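IclR transcriptional regulator (Thermotoga maritima, PDB 1MKM) probably binds DNA through a winged helix-turn-helix domain and regulates transcription as a member of the IclR family. Local coordinates at residues B[83-88]-B[111-116]; B[200-205]-B[235-240]. All blocks are in the same frame, centred on the assembly; numbering follows the deposited sequence.

Contact 1: B[83-88]-B[111-116]; sequences IAHDHL and YIDKVE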
loop_
_atom_site.group_PDB
_atom_site.type_symbol
_atom_site.label_atom_id
_atom_site.label_comp_id
_atom_site.label_asym_id
_atom_site.label_seq_id
_atom_site.Cartn_x
_atom_site.Cartn_y
_atom_site.Cartn_z
ATOM N N ILE B 83 -22.566 -23.901 2.775
ATOM C CA ILE B 83 -23.291 -24.624 1.745
ATOM C C ILE B 83 -23.517 -23.728 0.529
ATOM O O ILE B 83 -23.651 -24.207 -0.600
ATOM C CB ILE B 83 -24.653 -25.086 2.282
ATOM C CG1 ILE B 83 -24.488 -26.376 3.071
ATOM C CG2 ILE B 83 -25.646 -25.284 1.154
ATOM C CD1 ILE B 83 -25.797 -26.921 3.561
ATOM N N ALA B 84 -23.531 -22.420 0.757
ATOM C CA ALA B 84 -23.790 -21.483 -0.320
ATOM C C ALA B 84 -22.609 -20.642 -0.806
ATOM O O ALA B 84 -22.468 -20.404 -2.007
ATOM C CB ALA B 84 -24.957 -20.564 0.090
ATOM N N HIS B 85 -21.751 -20.209 0.105
ATOM C CA HIS B 85 -20.650 -19.344 -0.292
ATOM C C HIS B 85 -20.101 -19.434 -1.714
ATOM O O HIS B 85 -19.944 -18.401 -2.365
ATOM C CB HIS B 85 -19.464 -19.444 0.655
ATOM C CG HIS B 85 -18.422 -18.408 0.373
ATOM N ND1 HIS B 85 -18.654 -17.060 0.557
ATOM C CD2 HIS B 85 -17.194 -18.504 -0.183
ATOM C CE1 HIS B 85 -17.615 -16.371 0.121
ATOM N NE2 HIS B 85 -16.714 -17.223 -0.333
ATOM N N ASP B 86 -19.798 -20.631 -2.210
ATOM C CA ASP B 86 -19.245 -20.734 -3.559
ATOM C C ASP B 86 -20.248 -20.441 -4.662
ATOM O O ASP B 86 -19.906 -19.838 -5.686
ATOM C CB ASP B 86 -18.590 -22.097 -3.778
ATOM C CG ASP B 86 -17.320 -22.252 -2.969
ATOM O OD1 ASP B 86 -16.610 -21.243 -2.804
ATOM O OD2 ASP B 86 -17.020 -23.369 -2.500
ATOM N N HIS B 87 -21.489 -20.861 -4.466
ATOM C CA HIS B 87 -22.507 -20.581 -5.458
ATOM C C HIS B 87 -22.637 -19.075 -5.558
ATOM O O HIS B 87 -22.948 -18.540 -6.611
ATOM C CB HIS B 87 -23.832 -21.211 -5.052
ATOM C CG HIS B 87 -23.807 -22.705 -5.090
ATOM N ND1 HIS B 87 -22.939 -23.452 -4.323
ATOM C CD2 HIS B 87 -24.528 -23.591 -5.816
ATOM C CE1 HIS B 87 -23.127 -24.735 -4.574
ATOM N NE2 HIS B 87 -24.086 -24.847 -5.477
ATOM N N LEU B 88 -22.379 -18.393 -4.449
ATOM C CA LEU B 88 -22.459 -16.940 -4.424
ATOM C C LEU B 88 -21.308 -16.361 -5.233
ATOM O O LEU B 88 -21.507 -15.478 -6.061
ATOM C CB LEU B 88 -22.414 -16.429 -2.982
ATOM C CG LEU B 88 -23.498 -16.977 -2.042
ATOM C CD1 LEU B 88 -23.241 -16.460 -0.628
ATOM C CD2 LEU B 88 -24.901 -16.561 -2.516
ATOM N N TYR B 111 -27.587 -10.102 7.195
ATOM C CA TYR B 111 -26.610 -10.396 6.160
ATOM C C TYR B 111 -25.615 -11.415 6.714
ATOM O O TYR B 111 -24.887 -11.141 7.668
ATOM C CB TYR B 111 -25.906 -9.120 5.753
ATOM C CG TYR B 111 -26.736 -8.253 4.848
ATOM C CD1 TYR B 111 -26.908 -6.902 5.115
ATOM C CD2 TYR B 111 -27.331 -8.782 3.697
ATOM C CE1 TYR B 111 -27.648 -6.092 4.252
ATOM C CE2 TYR B 111 -28.073 -7.984 2.840
ATOM C CZ TYR B 111 -28.226 -6.646 3.126
ATOM O OH TYR B 111 -28.981 -5.855 2.298
ATOM N N ILE B 112 -25.601 -12.606 6.133
ATOM C CA ILE B 112 -24.706 -13.639 6.614
ATOM C C ILE B 112 -23.585 -13.966 5.647
ATOM O O ILE B 112 -22.724 -14.786 5.948
ATOM C CB ILE B 112 -25.497 -14.915 6.983
ATOM C CG1 ILE B 112 -26.546 -15.212 5.904
ATOM C CG2 ILE B 112 -26.166 -14.727 8.347
ATOM C CD1 ILE B 112 -27.209 -16.553 6.053
ATOM N N ASP B 113 -23.604 -13.324 4.485
ATOM C CA ASP B 113 -22.558 -13.493 3.479
ATOM C C ASP B 113 -22.756 -12.474 2.360
ATOM O O ASP B 113 -23.882 -12.083 2.048
ATOM C CB ASP B 113 -22.575 -14.903 2.884
ATOM C CG ASP B 113 -21.226 -15.304 2.290
ATOM O OD1 ASP B 113 -20.484 -14.419 1.824
ATOM O OD2 ASP B 113 -20.905 -16.510 2.283
ATOM N N LYS B 114 -21.662 -12.028 1.762
ATOM C CA LYS B 114 -21.754 -11.066 0.680
ATOM C C LYS B 114 -20.524 -11.158 -0.218
ATOM O O LYS B 114 -19.383 -11.180 0.261
ATOM C CB LYS B 114 -21.897 -9.636 1.247
ATOM C CG LYS B 114 -21.930 -8.518 0.203
ATOM C CD LYS B 114 -21.617 -7.170 0.847
ATOM C CE LYS B 114 -21.881 -6.010 -0.100
ATOM N NZ LYS B 114 -21.528 -4.686 0.497
ATOM N N VAL B 115 -20.758 -11.243 -1.523
ATOM C CA VAL B 115 -19.659 -11.284 -2.484
ATOM C C VAL B 115 -19.686 -9.968 -3.241
ATOM O O VAL B 115 -20.624 -9.712 -3.992
ATOM C CB VAL B 115 -19.814 -12.398 -3.535
ATOM C CG1 VAL B 115 -18.779 -12.188 -4.652
ATOM C CG2 VAL B 115 -19.641 -13.750 -2.912
ATOM N N GLU B 116 -18.662 -9.142 -3.061
ATOM C CA GLU B 116 -18.615 -7.867 -3.762
ATOM C C GLU B 116 -18.466 -8.077 -5.266
ATOM O O GLU B 116 -17.876 -9.057 -5.720
ATOM C CB GLU B 116 -17.462 -7.002 -3.244
ATOM C CG GLU B 116 -17.565 -6.622 -1.776
ATOM C CD GLU B 116 -16.554 -5.560 -1.375
ATOM O OE1 GLU B 116 -15.366 -5.708 -1.731
ATOM O OE2 GLU B 116 -16.941 -4.578 -0.700
#

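Contact 2: B[200-205]-B[235-240]; sequences VGVPIF and VLKEKA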
loop_
_atom_site.group_PDB
_atom_site.type_symbol
_atom_site.label_atom_id
_atom_site.label_comp_id
_atom_site.label_asym_id
_atom_site.label_seq_id
_atom_site.Cartn_x
_atom_site.Cartn_y
_atom_site.Cartn_z
ATOM N N VAL B 200 -32.750 -8.436 -7.255
ATOM C CA VAL B 200 -33.562 -9.554 -7.692
ATOM C C VAL B 200 -33.277 -10.644 -6.666
ATOM O O VAL B 200 -32.116 -10.921 -6.368
ATOM C CB VAL B 200 -33.174 -10.048 -9.109
ATOM C CG1 VAL B 200 -33.873 -11.360 -9.400
ATOM C CG2 VAL B 200 -33.571 -9.015 -10.149
ATOM N N GLY B 201 -34.323 -11.247 -6.111
ATOM C CA GLY B 201 -34.110 -12.264 -5.103
ATOM C C GLY B 201 -34.973 -13.502 -5.214
ATOM O O GLY B 201 -36.076 -13.462 -5.757
ATOM N N VAL B 202 -34.451 -14.599 -4.669
ATOM C CA VAL B 202 -35.104 -15.905 -4.660
ATOM C C VAL B 202 -34.891 -16.517 -3.267
ATOM O O VAL B 202 -33.870 -16.260 -2.627
ATOM C CB VAL B 202 -34.468 -16.829 -5.725
ATOM C CG1 VAL B 202 -35.124 -18.193 -5.711
ATOM C CG2 VAL B 202 -34.588 -16.198 -7.092
ATOM N N PRO B 203 -35.852 -17.322 -2.776
ATOM C CA PRO B 203 -35.733 -17.950 -1.450
ATOM C C PRO B 203 -34.863 -19.204 -1.402
ATOM O O PRO B 203 -34.399 -19.699 -2.424
ATOM C CB PRO B 203 -37.182 -18.278 -1.083
ATOM C CG PRO B 203 -37.994 -17.366 -1.940
ATOM C CD PRO B 203 -37.244 -17.395 -3.242
ATOM N N ILE B 204 -34.659 -19.703 -0.190
ATOM C CA ILE B 204 -33.882 -20.912 0.059
ATOM C C ILE B 204 -34.684 -21.688 1.098
ATOM O O ILE B 204 -34.834 -21.225 2.225
ATOM C CB ILE B 204 -32.496 -20.597 0.667
ATOM C CG1 ILE B 204 -31.601 -19.880 -0.348
ATOM C CG2 ILE B 204 -31.831 -21.892 1.116
ATOM C CD1 ILE B 204 -30.962 -20.810 -1.388
ATOM N N PHE B 205 -35.192 -22.862 0.729
ATOM C CA PHE B 205 -35.993 -23.662 1.653
ATOM C C PHE B 205 -35.187 -24.719 2.417
ATOM O O PHE B 205 -34.114 -25.160 1.977
ATOM C CB PHE B 205 -37.149 -24.324 0.895
ATOM C CG PHE B 205 -37.996 -23.347 0.131
ATOM C CD1 PHE B 205 -38.161 -23.473 -1.249
ATOM C CD2 PHE B 205 -38.591 -22.262 0.784
ATOM C CE1 PHE B 205 -38.906 -22.527 -1.970
ATOM C CE2 PHE B 205 -39.336 -21.314 0.074
ATOM C CZ PHE B 205 -39.494 -21.446 -1.303
ATOM N N VAL B 235 -29.969 -17.229 -12.855
ATOM C CA VAL B 235 -28.815 -17.772 -12.145
ATOM C C VAL B 235 -29.157 -17.887 -10.664
ATOM O O VAL B 235 -28.730 -18.817 -9.980
ATOM C CB VAL B 235 -27.569 -16.865 -12.303
ATOM C CG1 VAL B 235 -26.343 -17.552 -11.719
ATOM C CG2 VAL B 235 -27.343 -16.542 -13.765
ATOM N N LEU B 236 -29.945 -16.933 -10.184
ATOM C CA LEU B 236 -30.352 -16.903 -8.788
ATOM C C LEU B 236 -31.118 -18.172 -8.444
ATOM O O LEU B 236 -30.725 -18.931 -7.551
ATOM C CB LEU B 236 -31.228 -15.671 -8.541
ATOM C CG LEU B 236 -31.009 -14.856 -7.264
ATOM C CD1 LEU B 236 -29.525 -14.694 -6.974
ATOM C CD2 LEU B 236 -31.673 -13.502 -7.434
ATOM N N LYS B 237 -32.209 -18.410 -9.165
ATOM C CA LYS B 237 -33.023 -19.590 -8.916
ATOM C C LYS B 237 -32.221 -20.866 -9.094
ATOM O O LYS B 237 -32.456 -21.850 -8.398
ATOM C CB LYS B 237 -34.244 -19.614 -9.840
ATOM C CG LYS B 237 -35.572 -19.639 -9.091
ATOM C CD LYS B 237 -35.631 -20.778 -8.074
ATOM C CE LYS B 237 -36.945 -20.753 -7.299
ATOM N NZ LYS B 237 -37.036 -21.805 -6.238
ATOM N N GLU B 238 -31.267 -20.848 -10.018
ATOM C CA GLU B 238 -30.441 -22.025 -10.259
ATOM C C GLU B 238 -29.650 -22.414 -9.011
ATOM O O GLU B 238 -29.627 -23.588 -8.624
ATOM C CB GLU B 238 -29.465 -21.779 -11.412
ATOM C CG GLU B 238 -28.570 -22.980 -11.710
ATOM C CD GLU B 238 -27.420 -22.649 -12.650
ATOM O OE1 GLU B 238 -27.670 -22.033 -13.706
ATOM O OE2 GLU B 238 -26.266 -23.014 -12.337
ATOM N N LYS B 239 -28.993 -21.433 -8.393
ATOM C CA LYS B 239 -28.208 -21.682 -7.194
ATOM C C LYS B 239 -29.170 -21.932 -6.048
ATOM O O LYS B 239 -28.939 -22.800 -5.212
ATOM C CB LYS B 239 -27.307 -20.480 -6.869
ATOM C CG LYS B 239 -26.247 -20.178 -7.927
ATOM C CD LYS B 239 -25.261 -21.335 -8.074
ATOM C CE LYS B 239 -24.152 -21.016 -9.078
ATOM N NZ LYS B 239 -23.176 -22.135 -9.210
ATOM N N ALA B 240 -30.259 -21.172 -6.009
ATOM C CA ALA B 240 -31.240 -21.355 -4.947
ATOM C C ALA B 240 -31.606 -22.835 -4.839
ATOM O O ALA B 240 -31.411 -23.472 -3.794
ATOM C CB ALA B 240 -32.481 -20.527 -5.234
#

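Contact 1: B[83-88]-B[111-116]
His85 and Asp113 meet through a histidine-carboxylate hydrogen bond that ties helix 79-93 to strand 108-115. ND1 of His85 donates to OD2 of Asp113 over 2.9 Å, at an N-H...O angle of 155°, OD2 accepting through its syn lone pair. Asp113 lies at the edge of the imidazole with its CG in the ring plane, and the ring and carboxylate planes are 9° apart; a weak second bond runs from ND1 of His85 to OD1 of Asp113. CG of His85 stands anti to the backbone N (chi1 -171°), beside the carbonyl carbon. One turn further along, CD1 of Leu88 packs on CG of Asp113 at 3.7 Å, and CB of Leu88 rests against CG2 of Val115 at 3.9 Å. The axes of helix segment 83-88 and strand segment 111-115, nearly parallel, come within 8.8 Å in the GAF-like C-terminal domain of the IclR family, where helix 79-93 packs on the antiparallel sheet. Asp113 belongs to a classic beta bulge, in which it and Ile112 both face Leu101. Arg81, a turn before His85, makes a long, weak ion pair with OD2 of Asp113, while Val89 and Met92 extend the apolar packing on Val115.

Contact 2: B[200-205]-B[235-240]
Val202 packs its two methyl groups against different residues of helix 226-246. CG2 lies 3.7 Å from CB of Leu236, the two side chains lying alongside and pointing opposite ways, whereas CG1, anti to the backbone N (chi1 179°), sits 3.6 Å from CB of Ala240. Before it on the strand, Val200 also packs on Leu236, although the placement of the CD2 methyl of that leucine is doubtful. Beyond it, CD1 of Ile204 reaches the helix backbone, 3.6 Å from CA of Ala240. At Ala240 the backbones come near, its CA 5.7 Å from CA of Ile204.

A second kind of contact uses the aliphatic part of a charged residue. Lys237 crosses Val202 at about a right angle, and its CE lies 3.5 Å from CG1 of Val202; the chain bends at chi2 (-53°), which turns CD over this methyl. One backbone carbonyl also takes part: O of Pro203 packs on CB of Ala240 at 3.5 Å.

Segments 200-205 and 235-240 run almost parallel, 13° apart, as strand 197-205 and the C-terminal helix of the GAF-like domain pack together. Val215 and Ile217 of the adjacent strand 211-220 widen the bed beneath Leu236. Cys199, which precedes Val200 on the same strand, is a zinc ligand seen in a structure of this protein, though the metal is not bound to this chain in the model.

With no hydrogen bond joining the two segments, their cohesion rests on the fit of aliphatic surfaces, edged by an exposed lysine.

Both contacts set a helix against the same antiparallel sheet, at strands 108-115 and 197-205, with their centres 12 Å apart. More of the touching residues are buried in contact 2, which also hides more surface, 341 Å² against 219 Å²; contact 1 is only partly buried. Their chemistry follows suit: contact 1 combines a polar side-chain bond with a small apolar patch, whereas contact 2 joins its segments by apolar packing without a hydrogen bond. The two helices also meet directly, CD2 of His87 of segment 83-88 lying 3.3 Å from CD of Lys239 of segment 235-240. A salt bridge from Lys239 to Asp90 adds a charged link between them.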